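Uncharacterized protein (Desulfotomaculum acetoxidans, PDB 3U4Y) is of unknown function but folds as a seven-bladed beta-propeller of the lactonase family. Local coordinates at residues 175-189 / 192-206. Numbering follows the deposited sequence.
Sequences GTRPFNITFTPDGNF and VANLIGNSIGILETQ
One blade of a seven-bladed beta-propeller holds this contact, where Pro178, on the innermost strand 178-183, meets Asn194 and Val192 on the next strand of an antiparallel hairpin. Phe179 N donates to Ala193 O at 2.7 Å, almost in line with the carbonyl, and Ala193 N returns a bond to Asn180 O at 2.9 Å. Pro178 CB rests on Val192 CG1 at 3.6 Å, and both side chains touch Asp146 of strand 142-147 in the preceding blade. With chi1 at -177° the Phe179 ring swings away from its own N to run alongside Leu195. Leu195 CD2 sits over one ring face, 4.1 Å from the Phe179 centroid, in a CH-pi contact.

Just outside the strand ends, Leu195 N donates to Arg177 O from above the carbonyl plane. Thr176 O takes two donors, Ile196 N and Gly197 N, the latter at 3.0 Å. Asn194 CB packs against Gly175 C. Asn194 ND2 donates to Ser199 OG at 2.8 Å, and Asn194 OD1 is bonded to Ser173 OG. With an alanine here both amide bonds are gone, and Ser199 OG and Ser173 OG would probably each be left without this partner.

At the other end, Thr205 N donates to Asn188 O at 3.0 Å. Asn188 OD1 lies against Gln206 CG, the two amide planes 63° apart. Phe189 stacks edge-to-face with Phe248 of the following blade. A type I turn, Thr184 to Gly187, leads into strand 189-194, and a G1 beta bulge, with Asn198 and Ser199 both facing Asn194, opens strand 199-204, giving the up-and-down antiparallel meander of a propeller blade.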
ATOM      1  N   GLY A 175      -3.175   1.035 -19.192  1.00 51.20           N
ATOM      2  CA  GLY A 175      -3.531  -0.311 -19.610  1.00 45.97           C
ATOM      3  C   GLY A 175      -4.796  -0.822 -18.941  1.00 33.19           C
ATOM      4  O   GLY A 175      -5.611  -0.065 -18.417  1.00 36.28           O
ATOM      5  N   THR A 176      -4.959  -2.130 -18.935  1.00 26.35           N
ATOM      6  CA  THR A 176      -6.239  -2.675 -18.527  1.00 29.91           C
ATOM      7  C   THR A 176      -6.157  -3.430 -17.203  1.00 32.21           C
ATOM      8  O   THR A 176      -5.143  -4.060 -16.898  1.00 34.16           O
ATOM      9  CB  THR A 176      -6.893  -3.503 -19.692  1.00 39.01           C
ATOM     10  OG1 THR A 176      -7.214  -4.822 -19.257  1.00 17.16           O
ATOM     11  CG2 THR A 176      -5.952  -3.595 -20.894  1.00 48.98           C
ATOM     12  N   ARG A 177      -7.226  -3.335 -16.415  1.00 32.40           N
ATOM     13  CA  ARG A 177      -7.286  -3.931 -15.078  1.00 27.65           C
ATOM     14  C   ARG A 177      -6.412  -3.187 -14.044  1.00 20.44           C
ATOM     15  O   ARG A 177      -5.538  -3.781 -13.402  1.00  9.71           O
ATOM     16  CB  ARG A 177      -6.939  -5.427 -15.135  1.00 21.36           C
ATOM     17  CG  ARG A 177      -7.344  -6.215 -13.891  1.00 21.70           C
ATOM     18  CD  ARG A 177      -8.832  -6.495 -13.840  1.00 22.79           C
ATOM     19  NE  ARG A 177      -9.261  -7.249 -15.013  1.00 32.15           N
ATOM     20  CZ  ARG A 177      -9.897  -6.721 -16.057  1.00 31.19           C
ATOM     21  NH1 ARG A 177     -10.221  -7.488 -17.084  1.00 25.09           N
ATOM     22  NH2 ARG A 177     -10.207  -5.433 -16.082  1.00 31.79           N
ATOM     23  N   PRO A 178      -6.662  -1.881 -13.870  1.00 22.35           N
ATOM     24  CA  PRO A 178      -5.851  -1.120 -12.922  1.00 24.62           C
ATOM     25  C   PRO A 178      -5.998  -1.771 -11.555  1.00 36.99           C
ATOM     26  O   PRO A 178      -7.123  -2.134 -11.194  1.00 35.95           O
ATOM     27  CB  PRO A 178      -6.508   0.256 -12.912  1.00 21.74           C
ATOM     28  CG  PRO A 178      -7.564   0.234 -13.970  1.00 19.39           C
ATOM     29  CD  PRO A 178      -7.889  -1.168 -14.253  1.00 22.04           C
ATOM     30  N   PHE A 179      -4.899  -1.919 -10.814  1.00 38.24           N
ATOM     31  CA  PHE A 179      -4.908  -2.705  -9.574  1.00 34.45           C
ATOM     32  C   PHE A 179      -4.351  -1.996  -8.330  1.00 26.74           C
ATOM     33  O   PHE A 179      -4.985  -2.021  -7.295  1.00 23.41           O
ATOM     34  CB  PHE A 179      -4.203  -4.047  -9.786  1.00 41.03           C
ATOM     35  CG  PHE A 179      -4.232  -4.953  -8.582  1.00 47.33           C
ATOM     36  CD1 PHE A 179      -5.402  -5.568  -8.186  1.00 43.27           C
ATOM     37  CD2 PHE A 179      -3.077  -5.208  -7.861  1.00 59.22           C
ATOM     38  CE1 PHE A 179      -5.424  -6.414  -7.081  1.00 53.00           C
ATOM     39  CE2 PHE A 179      -3.094  -6.056  -6.753  1.00 61.72           C
ATOM     40  CZ  PHE A 179      -4.269  -6.657  -6.361  1.00 54.98           C
ATOM     41  N   ASN A 180      -3.174  -1.379  -8.425  1.00 25.86           N
ATOM     42  CA  ASN A 180      -2.618  -0.620  -7.308  1.00 25.50           C
ATOM     43  C   ASN A 180      -2.154   0.769  -7.752  1.00 29.04           C
ATOM     44  O   ASN A 180      -1.781   0.948  -8.898  1.00 39.12           O
ATOM     45  CB  ASN A 180      -1.469  -1.394  -6.656  1.00 24.80           C
ATOM     46  CG  ASN A 180      -1.214  -0.961  -5.218  1.00 54.02           C
ATOM     47  OD1 ASN A 180      -1.964  -0.159  -4.637  1.00 61.31           O
ATOM     48  ND2 ASN A 180      -0.162  -1.502  -4.628  1.00 65.26           N
ATOM     49  N   ILE A 181      -2.189   1.748  -6.852  1.00 23.23           N
ATOM     50  CA  ILE A 181      -1.747   3.107  -7.168  1.00 19.71           C
ATOM     51  C   ILE A 181      -0.722   3.516  -6.145  1.00 27.17           C
ATOM     52  O   ILE A 181      -0.775   3.070  -5.006  1.00 41.71           O
ATOM     53  CB  ILE A 181      -2.860   4.154  -7.025  1.00 17.51           C
ATOM     54  CG1 ILE A 181      -4.161   3.699  -7.626  1.00 22.28           C
ATOM     55  CG2 ILE A 181      -2.495   5.418  -7.703  1.00 12.04           C
ATOM     56  CD1 ILE A 181      -5.276   4.568  -7.154  1.00 26.37           C
ATOM     57  N   THR A 182       0.191   4.392  -6.546  1.00 31.15           N
ATOM     58  CA  THR A 182       1.249   4.896  -5.676  1.00 30.01           C
ATOM     59  C   THR A 182       1.624   6.295  -6.151  1.00 35.27           C
ATOM     60  O   THR A 182       1.799   6.514  -7.347  1.00 32.88           O
ATOM     61  CB  THR A 182       2.503   4.001  -5.730  1.00 23.78           C
ATOM     62  OG1 THR A 182       2.252   2.753  -5.070  1.00 34.59           O
ATOM     63  CG2 THR A 182       3.631   4.670  -5.039  1.00 23.06           C
ATOM     64  N   PHE A 183       1.716   7.249  -5.227  1.00 36.08           N
ATOM     65  CA  PHE A 183       2.104   8.611  -5.589  1.00 24.87           C
ATOM     66  C   PHE A 183       3.613   8.750  -5.588  1.00 31.51           C
ATOM     67  O   PHE A 183       4.335   7.894  -5.084  1.00 46.10           O
ATOM     68  CB  PHE A 183       1.551   9.616  -4.588  1.00 16.12           C
ATOM     69  CG  PHE A 183       0.148  10.057  -4.863  1.00 25.22           C
ATOM     70  CD1 PHE A 183      -0.110  11.084  -5.752  1.00 28.79           C
ATOM     71  CD2 PHE A 183      -0.917   9.477  -4.205  1.00 27.73           C
ATOM     72  CE1 PHE A 183      -1.411  11.510  -5.997  1.00 19.69           C
ATOM     73  CE2 PHE A 183      -2.208   9.900  -4.450  1.00 20.96           C
ATOM     74  CZ  PHE A 183      -2.451  10.924  -5.349  1.00 14.94           C
ATOM     75  N   THR A 184       4.094   9.845  -6.150  1.00 32.71           N
ATOM     76  CA  THR A 184       5.471  10.230  -5.938  1.00 35.80           C
ATOM     77  C   THR A 184       5.508  10.991  -4.625  1.00 27.89           C
ATOM     78  O   THR A 184       4.524  11.622  -4.250  1.00 34.85           O
ATOM     79  CB  THR A 184       5.978  11.123  -7.072  1.00 39.18           C
ATOM     80  OG1 THR A 184       5.021  12.165  -7.325  1.00 41.99           O
ATOM     81  CG2 THR A 184       6.180  10.296  -8.326  1.00 29.38           C
ATOM     82  N   PRO A 185       6.643  10.943  -3.922  1.00 15.47           N
ATOM     83  CA  PRO A 185       6.749  11.555  -2.605  1.00 14.05           C
ATOM     84  C   PRO A 185       6.273  13.001  -2.567  1.00 21.79           C
ATOM     85  O   PRO A 185       5.958  13.495  -1.485  1.00 22.63           O
ATOM     86  CB  PRO A 185       8.229  11.473  -2.326  1.00 14.40           C
ATOM     87  CG  PRO A 185       8.691  10.312  -3.078  1.00 13.64           C
ATOM     88  CD  PRO A 185       7.909  10.321  -4.332  1.00 17.73           C
ATOM     89  N   ASP A 186       6.208  13.658  -3.724  1.00 22.40           N
ATOM     90  CA  ASP A 186       5.817  15.074  -3.824  1.00 21.29           C
ATOM     91  C   ASP A 186       4.378  15.284  -4.282  1.00 26.36           C
ATOM     92  O   ASP A 186       3.908  16.421  -4.329  1.00 32.57           O
ATOM     93  CB  ASP A 186       6.772  15.858  -4.731  1.00 34.13           C
ATOM     94  CG  ASP A 186       7.106  15.127  -6.033  1.00 56.96           C
ATOM     95  OD1 ASP A 186       8.088  14.343  -6.052  1.00 60.36           O
ATOM     96  OD2 ASP A 186       6.398  15.351  -7.044  1.00 61.89           O
ATOM     97  N   GLY A 187       3.695  14.189  -4.621  1.00 22.60           N
ATOM     98  CA  GLY A 187       2.285  14.211  -4.974  1.00 24.15           C
ATOM     99  C   GLY A 187       1.936  14.761  -6.347  1.00 32.13           C
ATOM    100  O   GLY A 187       0.778  15.115  -6.618  1.00 30.24           O
ATOM    101  N   ASN A 188       2.932  14.829  -7.222  1.00 34.03           N
ATOM    102  CA  ASN A 188       2.762  15.470  -8.518  1.00 34.42           C
ATOM    103  C   ASN A 188       2.521  14.475  -9.644  1.00 33.06           C
ATOM    104  O   ASN A 188       2.051  14.836 -10.725  1.00 38.76           O
ATOM    105  CB  ASN A 188       3.976  16.321  -8.828  1.00 43.30           C
ATOM    106  CG  ASN A 188       4.113  17.485  -7.890  1.00 41.13           C
ATOM    107  OD1 ASN A 188       3.129  18.137  -7.538  1.00 35.19           O
ATOM    108  ND2 ASN A 188       5.341  17.753  -7.468  1.00 43.13           N
ATOM    109  N   PHE A 189       2.849  13.220  -9.379  1.00 20.47           N
ATOM    110  CA  PHE A 189       2.487  12.139 -10.269  1.00 23.29           C
ATOM    111  C   PHE A 189       1.952  10.975  -9.466  1.00 22.36           C
ATOM    112  O   PHE A 189       2.297  10.804  -8.300  1.00 18.92           O
ATOM    113  CB  PHE A 189       3.697  11.678 -11.070  1.00 25.37           C
ATOM    114  CG  PHE A 189       4.356  12.767 -11.818  1.00 40.54           C
ATOM    115  CD1 PHE A 189       3.855  13.182 -13.034  1.00 43.87           C
ATOM    116  CD2 PHE A 189       5.475  13.393 -11.309  1.00 53.20           C
ATOM    117  CE1 PHE A 189       4.463  14.200 -13.736  1.00 43.59           C
ATOM    118  CE2 PHE A 189       6.093  14.417 -12.009  1.00 55.28           C
ATOM    119  CZ  PHE A 189       5.585  14.820 -13.222  1.00 48.33           C
ATOM    120  N   VAL A 192      -0.312   4.020 -11.807  1.00 27.29           N
ATOM    121  CA  VAL A 192      -1.273   2.915 -11.750  1.00 20.70           C
ATOM    122  C   VAL A 192      -0.733   1.628 -12.352  1.00 19.91           C
ATOM    123  O   VAL A 192      -0.352   1.595 -13.514  1.00 26.31           O
ATOM    124  CB  VAL A 192      -2.568   3.226 -12.462  1.00  9.97           C
ATOM    125  CG1 VAL A 192      -3.593   2.176 -12.111  1.00  9.85           C
ATOM    126  CG2 VAL A 192      -3.064   4.568 -12.064  1.00 15.94           C
ATOM    127  N   ALA A 193      -0.690   0.570 -11.550  1.00 16.17           N
ATOM    128  CA  ALA A 193      -0.324  -0.745 -12.041  1.00 28.17           C
ATOM    129  C   ALA A 193      -1.519  -1.351 -12.763  1.00 33.89           C
ATOM    130  O   ALA A 193      -2.597  -1.520 -12.182  1.00 30.91           O
ATOM    131  CB  ALA A 193       0.092  -1.629 -10.901  1.00 34.47           C
ATOM    132  N   ASN A 194      -1.322  -1.654 -14.040  1.00 27.43           N
ATOM    133  CA  ASN A 194      -2.347  -2.256 -14.859  1.00 16.79           C
ATOM    134  C   ASN A 194      -2.016  -3.720 -14.973  1.00 26.22           C
ATOM    135  O   ASN A 194      -1.007  -4.105 -15.561  1.00 23.56           O
ATOM    136  CB  ASN A 194      -2.354  -1.598 -16.217  1.00 13.48           C
ATOM    137  CG  ASN A 194      -2.701  -0.119 -16.146  1.00 16.09           C
ATOM    138  OD1 ASN A 194      -3.753   0.271 -15.636  1.00 18.65           O
ATOM    139  ND2 ASN A 194      -1.825   0.709 -16.687  1.00 17.75           N
ATOM    140  N   LEU A 195      -2.864  -4.535 -14.366  1.00 30.87           N
ATOM    141  CA  LEU A 195      -2.508  -5.913 -14.075  1.00 29.37           C
ATOM    142  C   LEU A 195      -2.522  -6.827 -15.306  1.00 25.94           C
ATOM    143  O   LEU A 195      -1.630  -7.658 -15.477  1.00 27.08           O
ATOM    144  CB  LEU A 195      -3.381  -6.448 -12.939  1.00 27.56           C
ATOM    145  CG  LEU A 195      -3.045  -7.789 -12.275  1.00 35.20           C
ATOM    146  CD1 LEU A 195      -1.555  -8.005 -12.105  1.00 42.75           C
ATOM    147  CD2 LEU A 195      -3.724  -7.858 -10.938  1.00 32.48           C
ATOM    148  N   ILE A 196      -3.511  -6.687 -16.176  1.00 17.94           N
ATOM    149  CA  ILE A 196      -3.430  -7.460 -17.403  1.00 30.29           C
ATOM    150  C   ILE A 196      -2.773  -6.663 -18.525  1.00 33.24           C
ATOM    151  O   ILE A 196      -2.083  -7.237 -19.355  1.00 35.20           O
ATOM    152  CB  ILE A 196      -4.773  -8.076 -17.851  1.00 34.02           C
ATOM    153  CG1 ILE A 196      -5.840  -7.009 -17.982  1.00 44.83           C
ATOM    154  CG2 ILE A 196      -5.229  -9.146 -16.882  1.00 10.19           C
ATOM    155  CD1 ILE A 196      -7.099  -7.528 -18.635  1.00 49.17           C
ATOM    156  N   GLY A 197      -2.964  -5.345 -18.525  1.00 32.80           N
ATOM    157  CA  GLY A 197      -2.296  -4.463 -19.468  1.00 17.19           C
ATOM    158  C   GLY A 197      -0.789  -4.619 -19.377  1.00 28.27           C
ATOM    159  O   GLY A 197      -0.072  -4.339 -20.336  1.00 32.06           O
ATOM    160  N   ASN A 198      -0.302  -5.079 -18.225  1.00 30.94           N
ATOM    161  CA  ASN A 198       1.137  -5.245 -18.008  1.00 20.51           C
ATOM    162  C   ASN A 198       1.884  -3.958 -18.287  1.00 29.48           C
ATOM    163  O   ASN A 198       2.791  -3.915 -19.104  1.00 36.21           O
ATOM    164  CB  ASN A 198       1.677  -6.323 -18.913  1.00 17.67           C
ATOM    165  CG  ASN A 198       1.466  -7.679 -18.369  1.00 31.30           C
ATOM    166  OD1 ASN A 198       1.135  -7.848 -17.198  1.00 55.70           O
ATOM    167  ND2 ASN A 198       1.681  -8.676 -19.202  1.00 22.69           N
ATOM    168  N   SER A 199       1.484  -2.913 -17.584  1.00 36.79           N
ATOM    169  CA  SER A 199       1.960  -1.572 -17.831  1.00 21.29           C
ATOM    170  C   SER A 199       1.728  -0.725 -16.585  1.00 26.47           C
ATOM    171  O   SER A 199       0.776  -0.932 -15.830  1.00 26.95           O
ATOM    172  CB  SER A 199       1.172  -0.958 -18.977  1.00 14.65           C
ATOM    173  OG  SER A 199      -0.114  -0.535 -18.535  1.00 11.19           O
ATOM    174  N   ILE A 200       2.605   0.239 -16.374  1.00 25.81           N
ATOM    175  CA  ILE A 200       2.351   1.251 -15.382  1.00 18.92           C
ATOM    176  C   ILE A 200       1.767   2.459 -16.102  1.00 16.94           C
ATOM    177  O   ILE A 200       2.248   2.858 -17.155  1.00 22.54           O
ATOM    178  CB  ILE A 200       3.644   1.640 -14.616  1.00 34.95           C
ATOM    179  CG1 ILE A 200       3.960   0.609 -13.538  1.00 29.90           C
ATOM    180  CG2 ILE A 200       3.470   2.967 -13.905  1.00 37.10           C
ATOM    181  CD1 ILE A 200       4.314  -0.726 -14.053  1.00 22.01           C
ATOM    182  N   GLY A 201       0.710   3.027 -15.542  1.00 19.64           N
ATOM    183  CA  GLY A 201       0.204   4.293 -16.024  1.00 29.18           C
ATOM    184  C   GLY A 201       0.826   5.399 -15.200  1.00 36.00           C
ATOM    185  O   GLY A 201       1.212   5.184 -14.053  1.00 39.37           O
ATOM    186  N   ILE A 202       0.920   6.583 -15.787  1.00 30.78           N
ATOM    187  CA  ILE A 202       1.510   7.730 -15.124  1.00 24.09           C
ATOM    188  C   ILE A 202       0.575   8.917 -15.242  1.00 24.72           C
ATOM    189  O   ILE A 202       0.230   9.327 -16.346  1.00 25.99           O
ATOM    190  CB  ILE A 202       2.806   8.107 -15.796  1.00 11.02           C
ATOM    191  CG1 ILE A 202       3.764   6.922 -15.775  1.00 20.22           C
ATOM    192  CG2 ILE A 202       3.401   9.302 -15.131  1.00 23.34           C
ATOM    193  CD1 ILE A 202       5.060   7.196 -16.492  1.00 26.34           C
ATOM    194  N   LEU A 203       0.159   9.470 -14.110  1.00 22.69           N
ATOM    195  CA  LEU A 203      -0.834  10.531 -14.127  1.00 25.06           C
ATOM    196  C   LEU A 203      -0.278  11.819 -13.581  1.00 30.70           C
ATOM    197  O   LEU A 203       0.504  11.796 -12.632  1.00 33.65           O
ATOM    198  CB  LEU A 203      -2.043  10.141 -13.294  1.00 27.13           C
ATOM    199  CG  LEU A 203      -3.169   9.353 -13.922  1.00 19.43           C
ATOM    200  CD1 LEU A 203      -2.591   8.294 -14.804  1.00 50.68           C
ATOM    201  CD2 LEU A 203      -3.911   8.743 -12.787  1.00 16.29           C
ATOM    202  N   GLU A 204      -0.703  12.930 -14.189  1.00 29.33           N
ATOM    203  CA  GLU A 204      -0.337  14.269 -13.763  1.00 34.87           C
ATOM    204  C   GLU A 204      -1.318  14.695 -12.692  1.00 40.62           C
ATOM    205  O   GLU A 204      -2.512  14.863 -12.954  1.00 48.05           O
ATOM    206  CB  GLU A 204      -0.389  15.249 -14.937  1.00 55.96           C
ATOM    207  CG  GLU A 204       0.939  15.463 -15.681  1.00 77.03           C
ATOM    208  CD  GLU A 204       1.690  16.733 -15.243  1.00 93.41           C
ATOM    209  OE1 GLU A 204       1.226  17.409 -14.289  1.00102.37           O
ATOM    210  OE2 GLU A 204       2.743  17.053 -15.858  1.00 86.09           O
ATOM    211  N   THR A 205      -0.803  14.870 -11.482  1.00 34.01           N
ATOM    212  CA  THR A 205      -1.643  15.077 -10.314  1.00 27.69           C
ATOM    213  C   THR A 205      -1.282  16.358  -9.591  1.00 35.68           C
ATOM    214  O   THR A 205      -1.901  16.704  -8.591  1.00 34.79           O
ATOM    215  CB  THR A 205      -1.522  13.901  -9.341  1.00 28.27           C
ATOM    216  OG1 THR A 205      -0.145  13.522  -9.213  1.00 34.12           O
ATOM    217  CG2 THR A 205      -2.284  12.714  -9.863  1.00 24.27           C
ATOM    218  N   GLN A 206      -0.275  17.064 -10.095  1.00 45.05           N
ATOM    219  CA  GLN A 206       0.071  18.354  -9.526  1.00 44.66           C
ATOM    220  C   GLN A 206      -1.151  19.261  -9.446  1.00 42.18           C
ATOM    221  O   GLN A 206      -1.338  19.959  -8.464  1.00 38.33           O
ATOM    222  CB  GLN A 206       1.157  19.044 -10.332  1.00 56.67           C
ATOM    223  CG  GLN A 206       1.660  20.312  -9.647  1.00 67.70           C
ATOM    224  CD  GLN A 206       2.640  21.087 -10.494  1.00 71.41           C
ATOM    225  OE1 GLN A 206       2.700  20.908 -11.709  1.00 85.30           O
ATOM    226  NE2 GLN A 206       3.415  21.954  -9.861  1.00 61.62           N
TER